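Side-chain contacts in TssK C (Escherichia coli, PDB 5M2Y), which is a baseplate subunit of the type VI secretion system, whose C-terminal domain, the part present here, probably takes part in binding the membrane complex: residues F30-R35 with T45-L50; S55-S60 with A100-D105; A80-P83 with Q89-A92; G107-Y112 with L122-V127. One frame throughout, in Å; residues are numbered along the deposited sequence.

Contact 1: residues F30-R35 with T45-L50; sequences FWLSVR and TKFPQL
Val-34 and Leu-32 of strand 28-35 meet the ring of Phe-47, the one aromatic side chain that this part of helix 40-50 sends down to the strand. The two aliphatic groups approach it in different ways. Val-34 CG2 sits over a ring face as a CH-pi contact, 3.9 Å from the centroid of Phe-47 and 21° off the ring normal. It is displaced toward the rim, and its nearest ring atom is Phe-47 CZ at 3.6 Å. The other methyl, Val-34 CG1, lies 3.9 Å from Phe-47 CE1, giving the valine a forked grip on one side of the ring. The Leu-32 side chain runs at about a right angle to that of Phe-47 and touches the ring edge with a single methyl: CD1 lies near the ring plane, 3.9 Å from Phe-47 CE2. The phenylalanine reaches the strand because its CG stands opposite the backbone N (chi1 -172°), with the ring pointing against the incoming valine. All three residues are buried, and the contact is wholly apolar. Pro-48, which has no N-H to give to the preceding turn, follows directly at a kink in the helix. Phe-47 also meets the ring of Phe-91 and touches Ile-72, so that helix 40-50 packs across strands 28-35, 89-95 and 70-75 of the antiparallel sheet.

Contact 2: residues S55-S60 with A100-D105; sequences SPDDVS and ARAMLD
The irregular loop after strand 52-54 passes close to helix 97-106 at Pro-56, whose CA is 5.6 Å from Met-103 CA. The proline ring makes the closest approach to the helix. Its CG lies 3.6 Å from Ala-102 O and touches two side chains of the helix, with Ala-102 CB at 4.1 Å and Met-103 CG at 3.9 Å from Pro-56 CG. Although the Met-103 side chain leaves its backbone away from the loop, its second methylene, CG, still borders the proline. Asp-57 works at the more exposed margin. With its CG placed between the backbone N and the carbonyl carbon (chi1 59°), the carboxylate turns toward the helix, where OD2 comes to 3.9 Å from Ala-102 CB. One water donates to both Asp-57 OD2 and Ala-102 O, each at 2.7 Å, and thus joins loop to helix where no direct hydrogen bond does. Further along, Asp-58 OD2 takes bonds from Ser-60 N and Ser-60 OG, the first forming an Asx turn. Pro-56 O accepts from Arg-108 of the adjoining strand 108-112. Met-103 also touches Leu-19 and Leu-67, and the loop lies beside helix 97-106 close to where the chain enters strand 108-112.

Contact 3: residues A80-P83 with Q89-A92; sequences AAIP and QYFA
Ile-82 and Tyr-90 meet end to ring across a wide backbone gap: their CA atoms are 11.3 Å apart, and the two side chains span the distance from opposite directions. The close part is small and apolar. Ile-82 CD1 comes within 3.5 Å of Tyr-90 CE2 and lies 4.1 Å from Tyr-90 CD2, approaching the ring obliquely. The isoleucine holds its CG1 between the backbone N and the carbonyl carbon (chi1 67°), from where the chain runs on extended enough for the terminal methyl to reach the tyrosine. Tyr-90 in turn swings its ring out to the loop, its CG lying opposite the carbonyl carbon.

Next to this touch, at the hydroxyl of the same ring, the margin is polar and looser. Tyr-90 OH stays 3.7 Å from Pro-83 O, and a water links them, donating to Pro-83 O at 2.7 Å and lying 2.7 Å from Tyr-90 OH in the plane of the ring. Here Pro-83 is exposed and its ring takes little part, so the solvent side is held through a backbone carbonyl. Strands 70-75 and 89-95 are antiparallel neighbours, and Ile-82 also touches Val-3 of strand 3-11. The arrangement is that of a beta-hairpin with a long connecting loop folded back over the sheet, on the face opposite Phe-91 and helix 40-50.

Contact 4: residues G107-Y112 with L122-V127; sequences GRCTFY and LELFAV
Cys-109 and Phe-111 of strand 108-112 face Leu-122 and Leu-124 of strand 121-128 across the interior of a curled antiparallel sheet. In strand order the two are separated by strands 14-18 and 3-11, yet their axes approach to 10.5 Å, with an angle of 146° between their directions, because the sheet bends round and brings side chains of one face together. Leu-124 CD2 is shared by two partners. It touches Cys-109 SG at 3.6 Å and stands at the edge of the Phe-111 ring, near its plane, 4.2 Å from CE2. The leucine reaches this point with CG opposite the backbone N (chi1 178°), and the cysteine meets it with SG tucked between its own N and carbonyl carbon (chi1 64°). Leu-122 uses the corresponding methyl differently: its CD2 rests 4.1 Å from Phe-111 CB, at the root of the aromatic side chain. Just ahead of the strand, Gly-107 closes helix 97-106 in a Schellman motif, its positive phi turning the chain into the sheet. Backbone bonds of Cys-109 and Phe-111 go instead to Gly-17 and Trp-15 of strand 14-18. With all four contacting residues buried and no hydrogen bond between the strands, the thiol serves here as an apolar group, and the contact holds by dispersion and the exclusion of water.

How the contacts relate
Strand 28-35 of contact 1 runs between the strands of two others, bonded through Leu-32 N to Phe-91 O of contact 3 (2.8 Å) and through Ser-33 N to Glu-123 O of contact 4 (2.9 Å). The centres of contacts 3 and 4 each lie about 11 Å from that of contact 1. Contacts 3 and 4 also touch directly, Ile-82 CG2 packing 3.9 Å from Phe-125 CD2. Contact 2 stands at the far side of the domain, its centre about 21 Å from that of contact 1 and 25 Å from that of contact 3. It meets contact 4 through Met-103 SD, 3.7 Å from Cys-109 CB, where helix 97-106 runs into strand 108-112.

Contact 1: residues F30-R35 with T45-L50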
loop_
_atom_site.group_PDB
_atom_site.type_symbol
_atom_site.label_atom_id
_atom_site.label_comp_id
_atom_site.label_asym_id
_atom_site.label_seq_id
_atom_site.Cartn_x
_atom_site.Cartn_y
_atom_site.Cartn_z
ATOM N N PHE A 30 -2.053 -2.193 -7.475
ATOM C CA PHE A 30 -1.073 -1.637 -6.552
ATOM C C PHE A 30 -0.254 -2.663 -5.799
ATOM O O PHE A 30 -0.738 -3.744 -5.483
ATOM C CB PHE A 30 -1.792 -0.719 -5.558
ATOM C CG PHE A 30 -2.511 0.454 -6.182
ATOM C CD1 PHE A 30 -3.803 0.317 -6.669
ATOM C CD2 PHE A 30 -1.907 1.695 -6.257
ATOM C CE1 PHE A 30 -4.463 1.389 -7.246
ATOM C CE2 PHE A 30 -2.575 2.773 -6.838
ATOM C CZ PHE A 30 -3.855 2.613 -7.316
ATOM N N TRP A 31 0.998 -2.297 -5.507
ATOM C CA TRP A 31 1.932 -3.114 -4.738
ATOM C C TRP A 31 2.690 -2.270 -3.747
ATOM O O TRP A 31 3.059 -1.132 -4.040
ATOM C CB TRP A 31 2.985 -3.789 -5.630
ATOM C CG TRP A 31 2.502 -4.982 -6.368
ATOM C CD1 TRP A 31 2.671 -6.289 -6.029
ATOM C CD2 TRP A 31 1.810 -4.972 -7.618
ATOM N NE1 TRP A 31 2.100 -7.101 -6.976
ATOM C CE2 TRP A 31 1.552 -6.317 -7.959
ATOM C CE3 TRP A 31 1.373 -3.961 -8.481
ATOM C CZ2 TRP A 31 0.854 -6.662 -9.117
ATOM C CZ3 TRP A 31 0.689 -4.302 -9.620
ATOM C CH2 TRP A 31 0.461 -5.638 -9.951
ATOM N N LEU A 32 2.980 -2.869 -2.603
ATOM C CA LEU A 32 3.806 -2.270 -1.571
ATOM C C LEU A 32 5.168 -2.959 -1.544
ATOM O O LEU A 32 5.254 -4.184 -1.658
ATOM C CB LEU A 32 3.131 -2.408 -0.194
ATOM C CG LEU A 32 1.946 -1.497 0.110
ATOM C CD1 LEU A 32 1.244 -1.935 1.388
ATOM C CD2 LEU A 32 2.375 -0.022 0.178
ATOM N N SER A 33 6.222 -2.160 -1.426
ATOM C CA SER A 33 7.596 -2.654 -1.277
ATOM C C SER A 33 7.976 -2.259 0.149
ATOM O O SER A 33 7.794 -1.103 0.523
ATOM C CB SER A 33 8.527 -2.020 -2.304
ATOM O OG SER A 33 9.887 -2.238 -1.986
ATOM N N VAL A 34 8.359 -3.243 0.968
ATOM C CA VAL A 34 8.599 -3.033 2.396
ATOM C C VAL A 34 9.987 -3.461 2.846
ATOM O O VAL A 34 10.435 -4.551 2.519
ATOM C CB VAL A 34 7.517 -3.775 3.242
ATOM C CG1 VAL A 34 7.579 -3.390 4.717
ATOM C CG2 VAL A 34 6.113 -3.561 2.680
ATOM N N ARG A 35 10.635 -2.591 3.611
ATOM C CA ARG A 35 11.906 -2.893 4.245
ATOM C C ARG A 35 11.708 -2.630 5.714
ATOM O O ARG A 35 10.959 -1.734 6.109
ATOM C CB ARG A 35 13.093 -2.123 3.660
ATOM C CG ARG A 35 12.945 -0.626 3.621
ATOM C CD ARG A 35 14.025 -0.010 2.750
ATOM N NE ARG A 35 13.812 -0.283 1.327
ATOM C CZ ARG A 35 13.121 0.511 0.511
ATOM N NH1 ARG A 35 12.569 1.622 0.969
ATOM N NH2 ARG A 35 12.984 0.191 -0.764
ATOM N N THR A 45 5.290 -12.985 6.697
ATOM C CA THR A 45 4.262 -13.662 7.470
ATOM C C THR A 45 3.290 -12.686 8.166
ATOM O O THR A 45 2.084 -12.865 8.062
ATOM C CB THR A 45 4.974 -14.593 8.473
ATOM O OG1 THR A 45 5.672 -15.613 7.747
ATOM C CG2 THR A 45 4.034 -15.215 9.496
ATOM N N LYS A 46 3.823 -11.662 8.854
ATOM C CA LYS A 46 3.112 -10.723 9.726
ATOM C C LYS A 46 2.619 -9.428 9.096
ATOM O O LYS A 46 1.558 -8.954 9.500
ATOM C CB LYS A 46 3.996 -10.399 10.930
ATOM C CG LYS A 46 4.286 -11.603 11.815
ATOM C CD LYS A 46 5.032 -11.156 13.052
ATOM C CE LYS A 46 5.441 -12.279 13.966
ATOM N NZ LYS A 46 6.255 -11.745 15.074
ATOM N N PHE A 47 3.368 -8.852 8.133
ATOM C CA PHE A 47 2.970 -7.598 7.472
ATOM C C PHE A 47 1.515 -7.615 6.949
ATOM O O PHE A 47 0.812 -6.643 7.218
ATOM C CB PHE A 47 3.952 -7.179 6.369
ATOM C CG PHE A 47 3.684 -5.807 5.802
ATOM C CD1 PHE A 47 4.143 -4.664 6.447
ATOM C CD2 PHE A 47 2.976 -5.656 4.626
ATOM C CE1 PHE A 47 3.884 -3.389 5.921
ATOM C CE2 PHE A 47 2.716 -4.383 4.104
ATOM C CZ PHE A 47 3.179 -3.261 4.750
ATOM N N PRO A 48 1.004 -8.686 6.279
ATOM C CA PRO A 48 -0.401 -8.656 5.810
ATOM C C PRO A 48 -1.452 -8.504 6.918
ATOM O O PRO A 48 -2.567 -8.072 6.641
ATOM C CB PRO A 48 -0.554 -9.993 5.086
ATOM C CG PRO A 48 0.841 -10.344 4.661
ATOM C CD PRO A 48 1.680 -9.914 5.811
ATOM N N GLN A 49 -1.102 -8.874 8.160
ATOM C CA GLN A 49 -1.990 -8.754 9.320
ATOM C C GLN A 49 -1.726 -7.514 10.151
ATOM O O GLN A 49 -2.633 -7.040 10.820
ATOM C CB GLN A 49 -1.920 -10.009 10.188
ATOM C CG GLN A 49 -2.596 -11.183 9.507
ATOM C CD GLN A 49 -2.813 -12.357 10.404
ATOM O OE1 GLN A 49 -1.866 -13.031 10.785
ATOM N NE2 GLN A 49 -4.071 -12.642 10.727
ATOM N N LEU A 50 -0.499 -6.985 10.110
ATOM C CA LEU A 50 -0.126 -5.792 10.865
ATOM C C LEU A 50 -0.453 -4.494 10.136
ATOM O O LEU A 50 -0.930 -3.557 10.767
ATOM C CB LEU A 50 1.351 -5.822 11.261
ATOM C CG LEU A 50 1.726 -6.857 12.318
ATOM C CD1 LEU A 50 3.207 -7.001 12.430
ATOM C CD2 LEU A 50 1.145 -6.499 13.677
#

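Contact 2: residues S55-S60 with A100-D105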
loop_
_atom_site.group_PDB
_atom_site.type_symbol
_atom_site.label_atom_id
_atom_site.label_comp_id
_atom_site.label_asym_id
_atom_site.label_seq_id
_atom_site.Cartn_x
_atom_site.Cartn_y
_atom_site.Cartn_z
ATOM N N SER A 55 -9.165 4.563 6.016
ATOM C CA SER A 55 -10.240 5.060 5.216
ATOM C C SER A 55 -9.793 6.336 4.543
ATOM O O SER A 55 -9.341 7.214 5.197
ATOM C CB SER A 55 -11.428 5.393 6.090
ATOM O OG SER A 55 -12.483 5.882 5.329
ATOM N N PRO A 56 -9.939 6.393 3.229
ATOM C CA PRO A 56 -9.554 7.580 2.486
ATOM C C PRO A 56 -10.672 8.641 2.488
ATOM O O PRO A 56 -10.412 9.745 2.095
ATOM C CB PRO A 56 -9.384 7.074 1.067
ATOM C CG PRO A 56 -10.236 5.907 0.967
ATOM C CD PRO A 56 -10.381 5.327 2.332
ATOM N N ASP A 57 -11.858 8.277 2.935
ATOM C CA ASP A 57 -12.987 9.185 2.877
ATOM C C ASP A 57 -13.921 9.254 4.061
ATOM O O ASP A 57 -15.001 9.753 3.924
ATOM C CB ASP A 57 -13.822 8.835 1.651
ATOM C CG ASP A 57 -14.338 7.389 1.670
ATOM O OD1 ASP A 57 -14.124 6.721 2.651
ATOM O OD2 ASP A 57 -14.980 6.965 0.700
ATOM N N ASP A 58 -13.506 8.783 5.213
ATOM C CA ASP A 58 -14.376 8.823 6.360
ATOM C C ASP A 58 -14.594 10.246 6.829
ATOM O O ASP A 58 -13.681 11.023 6.882
ATOM C CB ASP A 58 -13.891 7.958 7.491
ATOM C CG ASP A 58 -14.943 7.753 8.539
ATOM O OD1 ASP A 58 -15.888 7.006 8.307
ATOM O OD2 ASP A 58 -14.795 8.361 9.562
ATOM N N VAL A 59 -15.852 10.538 7.148
ATOM C CA VAL A 59 -16.262 11.837 7.619
ATOM C C VAL A 59 -16.809 11.811 9.044
ATOM O O VAL A 59 -17.358 12.781 9.508
ATOM C CB VAL A 59 -17.234 12.500 6.627
ATOM C CG1 VAL A 59 -16.527 12.812 5.342
ATOM C CG2 VAL A 59 -18.413 11.600 6.327
ATOM N N SER A 60 -16.626 10.700 9.743
ATOM C CA SER A 60 -17.043 10.582 11.123
ATOM C C SER A 60 -16.061 11.217 12.097
ATOM O O SER A 60 -14.990 11.598 11.700
ATOM C CB SER A 60 -17.257 9.111 11.491
ATOM O OG SER A 60 -16.073 8.472 11.782
ATOM N N ALA A 100 -11.133 0.058 -4.019
ATOM C CA ALA A 100 -10.457 0.709 -5.139
ATOM C C ALA A 100 -11.147 2.024 -5.492
ATOM O O ALA A 100 -10.480 3.049 -5.609
ATOM C CB ALA A 100 -10.458 -0.215 -6.341
ATOM N N ARG A 101 -12.481 1.997 -5.601
ATOM C CA ARG A 101 -13.289 3.167 -5.898
ATOM C C ARG A 101 -13.135 4.229 -4.806
ATOM O O ARG A 101 -12.932 5.385 -5.140
ATOM C CB ARG A 101 -14.774 2.765 -6.076
ATOM C CG ARG A 101 -15.720 3.918 -6.434
ATOM C CD ARG A 101 -17.145 3.440 -6.656
ATOM N N ALA A 102 -13.199 3.833 -3.512
ATOM C CA ALA A 102 -13.074 4.750 -2.372
ATOM C C ALA A 102 -11.757 5.512 -2.382
ATOM O O ALA A 102 -11.771 6.712 -2.156
ATOM C CB ALA A 102 -13.243 4.000 -1.052
ATOM N N MET A 103 -10.631 4.830 -2.675
ATOM C CA MET A 103 -9.306 5.454 -2.721
ATOM C C MET A 103 -9.155 6.372 -3.934
ATOM O O MET A 103 -8.677 7.497 -3.786
ATOM C CB MET A 103 -8.205 4.396 -2.724
ATOM C CG MET A 103 -8.019 3.749 -1.388
ATOM S SD MET A 103 -6.681 2.572 -1.396
ATOM C CE MET A 103 -7.381 1.332 -2.318
ATOM N N LEU A 104 -9.557 5.893 -5.120
ATOM C CA LEU A 104 -9.459 6.662 -6.353
ATOM C C LEU A 104 -10.356 7.904 -6.345
ATOM O O LEU A 104 -9.901 8.968 -6.758
ATOM C CB LEU A 104 -9.697 5.773 -7.582
ATOM C CG LEU A 104 -8.653 4.664 -7.813
ATOM C CD1 LEU A 104 -9.170 3.604 -8.747
ATOM C CD2 LEU A 104 -7.310 5.244 -8.302
ATOM N N ASP A 105 -11.582 7.787 -5.809
ATOM C CA ASP A 105 -12.517 8.916 -5.705
ATOM C C ASP A 105 -12.036 9.970 -4.713
ATOM O O ASP A 105 -12.222 11.164 -4.957
ATOM C CB ASP A 105 -13.924 8.450 -5.309
ATOM C CG ASP A 105 -14.710 7.775 -6.413
ATOM O OD1 ASP A 105 -14.258 7.799 -7.578
ATOM O OD2 ASP A 105 -15.794 7.244 -6.117
HETATM O O HOH W 1 -14.151 7.981 -1.715
#

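Contact 3: residues A80-P83 with Q89-A92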
loop_
_atom_site.group_PDB
_atom_site.type_symbol
_atom_site.label_atom_id
_atom_site.label_comp_id
_atom_site.label_asym_id
_atom_site.label_seq_id
_atom_site.Cartn_x
_atom_site.Cartn_y
_atom_site.Cartn_z
ATOM N N ALA A 80 6.649 -6.009 -13.089
ATOM C CA ALA A 80 7.131 -4.818 -13.781
ATOM C C ALA A 80 8.557 -4.501 -13.354
ATOM O O ALA A 80 8.992 -4.952 -12.291
ATOM C CB ALA A 80 6.228 -3.638 -13.472
ATOM N N ALA A 81 9.273 -3.712 -14.179
ATOM C CA ALA A 81 10.650 -3.306 -13.923
ATOM C C ALA A 81 10.678 -2.199 -12.883
ATOM O O ALA A 81 10.256 -1.074 -13.149
ATOM C CB ALA A 81 11.313 -2.851 -15.217
ATOM N N ILE A 82 11.129 -2.553 -11.670
ATOM C CA ILE A 82 11.219 -1.638 -10.536
ATOM C C ILE A 82 12.596 -1.754 -9.851
ATOM O O ILE A 82 13.263 -2.787 -10.004
ATOM C CB ILE A 82 10.055 -1.851 -9.523
ATOM C CG1 ILE A 82 10.145 -3.207 -8.814
ATOM C CG2 ILE A 82 8.679 -1.637 -10.156
ATOM C CD1 ILE A 82 9.556 -3.226 -7.435
ATOM N N PRO A 83 13.032 -0.714 -9.094
ATOM C CA PRO A 83 14.326 -0.798 -8.395
ATOM C C PRO A 83 14.412 -2.036 -7.504
ATOM O O PRO A 83 13.482 -2.319 -6.753
ATOM C CB PRO A 83 14.363 0.488 -7.576
ATOM C CG PRO A 83 13.529 1.434 -8.357
ATOM C CD PRO A 83 12.403 0.606 -8.885
ATOM N N GLN A 89 10.550 -6.909 0.888
ATOM C CA GLN A 89 9.445 -7.837 0.747
ATOM C C GLN A 89 8.373 -7.119 -0.034
ATOM O O GLN A 89 8.135 -5.935 0.205
ATOM C CB GLN A 89 8.922 -8.247 2.116
ATOM C CG GLN A 89 9.890 -9.139 2.889
ATOM C CD GLN A 89 10.127 -10.497 2.270
ATOM O OE1 GLN A 89 9.252 -11.083 1.617
ATOM N NE2 GLN A 89 11.287 -11.068 2.543
ATOM N N TYR A 90 7.764 -7.821 -0.996
ATOM C CA TYR A 90 6.747 -7.245 -1.867
ATOM C C TYR A 90 5.381 -7.816 -1.593
ATOM O O TYR A 90 5.253 -8.987 -1.244
ATOM C CB TYR A 90 7.150 -7.360 -3.344
ATOM C CG TYR A 90 8.460 -6.648 -3.628
ATOM C CD1 TYR A 90 9.678 -7.275 -3.409
ATOM C CD2 TYR A 90 8.475 -5.334 -4.051
ATOM C CE1 TYR A 90 10.885 -6.608 -3.619
ATOM C CE2 TYR A 90 9.672 -4.656 -4.264
ATOM C CZ TYR A 90 10.876 -5.298 -4.050
ATOM O OH TYR A 90 12.064 -4.631 -4.247
ATOM N N PHE A 91 4.369 -6.956 -1.677
ATOM C CA PHE A 91 2.993 -7.337 -1.405
ATOM C C PHE A 91 2.041 -6.704 -2.384
ATOM O O PHE A 91 2.185 -5.537 -2.709
ATOM C CB PHE A 91 2.581 -6.916 0.014
ATOM C CG PHE A 91 3.477 -7.407 1.125
ATOM C CD1 PHE A 91 4.607 -6.697 1.490
ATOM C CD2 PHE A 91 3.189 -8.584 1.807
ATOM C CE1 PHE A 91 5.458 -7.178 2.495
ATOM C CE2 PHE A 91 4.040 -9.058 2.818
ATOM C CZ PHE A 91 5.172 -8.353 3.156
ATOM N N ALA A 92 1.063 -7.462 -2.835
ATOM C CA ALA A 92 0.031 -6.928 -3.701
ATOM C C ALA A 92 -1.129 -6.466 -2.861
ATOM O O ALA A 92 -1.424 -7.062 -1.834
ATOM C CB ALA A 92 -0.457 -8.003 -4.648
HETATM O O HOH W 2 11.646 -1.995 -4.746
#

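Contact 4: residues G107-Y112 with L122-V127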
loop_
_atom_site.group_PDB
_atom_site.type_symbol
_atom_site.label_atom_id
_atom_site.label_comp_id
_atom_site.label_asym_id
_atom_site.label_seq_id
_atom_site.Cartn_x
_atom_site.Cartn_y
_atom_site.Cartn_z
ATOM N N GLY A 107 -8.922 10.412 -3.994
ATOM C CA GLY A 107 -7.634 10.826 -4.524
ATOM C C GLY A 107 -6.502 10.620 -3.538
ATOM O O GLY A 107 -5.499 11.328 -3.577
ATOM N N ARG A 108 -6.672 9.606 -2.658
ATOM C CA ARG A 108 -5.761 9.337 -1.558
ATOM C C ARG A 108 -5.812 7.915 -1.028
ATOM O O ARG A 108 -6.840 7.246 -1.101
ATOM C CB ARG A 108 -6.181 10.272 -0.421
ATOM C CG ARG A 108 -5.218 10.433 0.726
ATOM C CD ARG A 108 -5.739 11.542 1.606
ATOM N NE ARG A 108 -6.954 11.185 2.314
ATOM C CZ ARG A 108 -7.041 10.990 3.628
ATOM N NH1 ARG A 108 -5.964 11.116 4.391
ATOM N NH2 ARG A 108 -8.198 10.673 4.169
ATOM N N CYS A 109 -4.693 7.485 -0.442
ATOM C CA CYS A 109 -4.637 6.208 0.250
ATOM C C CYS A 109 -3.778 6.365 1.498
ATOM O O CYS A 109 -2.872 7.196 1.521
ATOM C CB CYS A 109 -4.141 5.089 -0.658
ATOM S SG CYS A 109 -2.443 5.301 -1.231
ATOM N N THR A 110 -4.087 5.600 2.543
ATOM C CA THR A 110 -3.339 5.656 3.795
ATOM C C THR A 110 -3.078 4.256 4.300
ATOM O O THR A 110 -3.890 3.363 4.084
ATOM C CB THR A 110 -4.053 6.472 4.884
ATOM O OG1 THR A 110 -5.226 5.796 5.291
ATOM C CG2 THR A 110 -4.398 7.891 4.459
ATOM N N PHE A 111 -1.934 4.072 4.962
ATOM C CA PHE A 111 -1.560 2.787 5.543
ATOM C C PHE A 111 -1.028 2.984 6.929
ATOM O O PHE A 111 -0.233 3.883 7.178
ATOM C CB PHE A 111 -0.505 2.057 4.692
ATOM C CG PHE A 111 -0.903 1.882 3.252
ATOM C CD1 PHE A 111 -1.641 0.780 2.849
ATOM C CD2 PHE A 111 -0.548 2.829 2.302
ATOM C CE1 PHE A 111 -2.021 0.637 1.514
ATOM C CE2 PHE A 111 -0.923 2.686 0.975
ATOM C CZ PHE A 111 -1.651 1.588 0.584
ATOM N N TYR A 112 -1.479 2.129 7.826
ATOM C CA TYR A 112 -1.039 2.118 9.198
ATOM C C TYR A 112 -0.019 1.014 9.327
ATOM O O TYR A 112 -0.273 -0.119 8.918
ATOM C CB TYR A 112 -2.229 1.865 10.143
ATOM C CG TYR A 112 -1.831 1.450 11.541
ATOM C CD1 TYR A 112 -1.163 2.334 12.383
ATOM C CD2 TYR A 112 -2.138 0.190 12.024
ATOM C CE1 TYR A 112 -0.794 1.962 13.667
ATOM C CE2 TYR A 112 -1.783 -0.190 13.315
ATOM C CZ TYR A 112 -1.106 0.701 14.128
ATOM O OH TYR A 112 -0.777 0.367 15.418
ATOM N N LEU A 122 8.069 2.006 3.589
ATOM C CA LEU A 122 7.118 1.613 2.547
ATOM C C LEU A 122 7.282 2.419 1.271
ATOM O O LEU A 122 7.475 3.626 1.322
ATOM C CB LEU A 122 5.693 1.869 3.039
ATOM C CG LEU A 122 4.962 0.849 3.889
ATOM C CD1 LEU A 122 5.714 0.395 5.108
ATOM C CD2 LEU A 122 3.530 1.322 4.159
ATOM N N GLU A 123 7.099 1.759 0.138
ATOM C CA GLU A 123 7.053 2.400 -1.169
ATOM C C GLU A 123 5.841 1.805 -1.895
ATOM O O GLU A 123 5.605 0.601 -1.780
ATOM C CB GLU A 123 8.357 2.229 -1.947
ATOM C CG GLU A 123 9.506 3.018 -1.344
ATOM C CD GLU A 123 10.777 3.084 -2.184
ATOM O OE1 GLU A 123 10.958 2.231 -3.070
ATOM O OE2 GLU A 123 11.596 3.995 -1.934
ATOM N N LEU A 124 5.029 2.652 -2.567
ATOM C CA LEU A 124 3.833 2.191 -3.268
ATOM C C LEU A 124 4.020 2.410 -4.754
ATOM O O LEU A 124 4.469 3.475 -5.172
ATOM C CB LEU A 124 2.587 2.940 -2.757
ATOM C CG LEU A 124 1.233 2.624 -3.410
ATOM C CD1 LEU A 124 0.753 1.221 -3.068
ATOM C CD2 LEU A 124 0.190 3.635 -2.978
ATOM N N PHE A 125 3.765 1.340 -5.530
ATOM C CA PHE A 125 3.840 1.302 -6.992
ATOM C C PHE A 125 2.481 0.872 -7.552
ATOM O O PHE A 125 1.820 0.006 -6.981
ATOM C CB PHE A 125 4.869 0.255 -7.457
ATOM C CG PHE A 125 6.301 0.477 -7.057
ATOM C CD1 PHE A 125 6.793 -0.027 -5.863
ATOM C CD2 PHE A 125 7.181 1.135 -7.907
ATOM C CE1 PHE A 125 8.124 0.182 -5.496
ATOM C CE2 PHE A 125 8.514 1.334 -7.546
ATOM C CZ PHE A 125 8.979 0.855 -6.344
ATOM N N ALA A 126 2.089 1.457 -8.686
ATOM C CA ALA A 126 0.894 1.064 -9.424
ATOM C C ALA A 126 1.355 0.637 -10.807
ATOM O O ALA A 126 2.215 1.292 -11.410
ATOM C CB ALA A 126 -0.101 2.206 -9.526
ATOM N N VAL A 127 0.820 -0.466 -11.258
ATOM C CA VAL A 127 1.131 -0.958 -12.571
ATOM C C VAL A 127 -0.107 -0.690 -13.391
ATOM O O VAL A 127 -1.147 -1.124 -13.061
ATOM C CB VAL A 127 1.487 -2.429 -12.558
ATOM C CG1 VAL A 127 1.681 -2.971 -13.951
ATOM C CG2 VAL A 127 2.750 -2.627 -11.765
#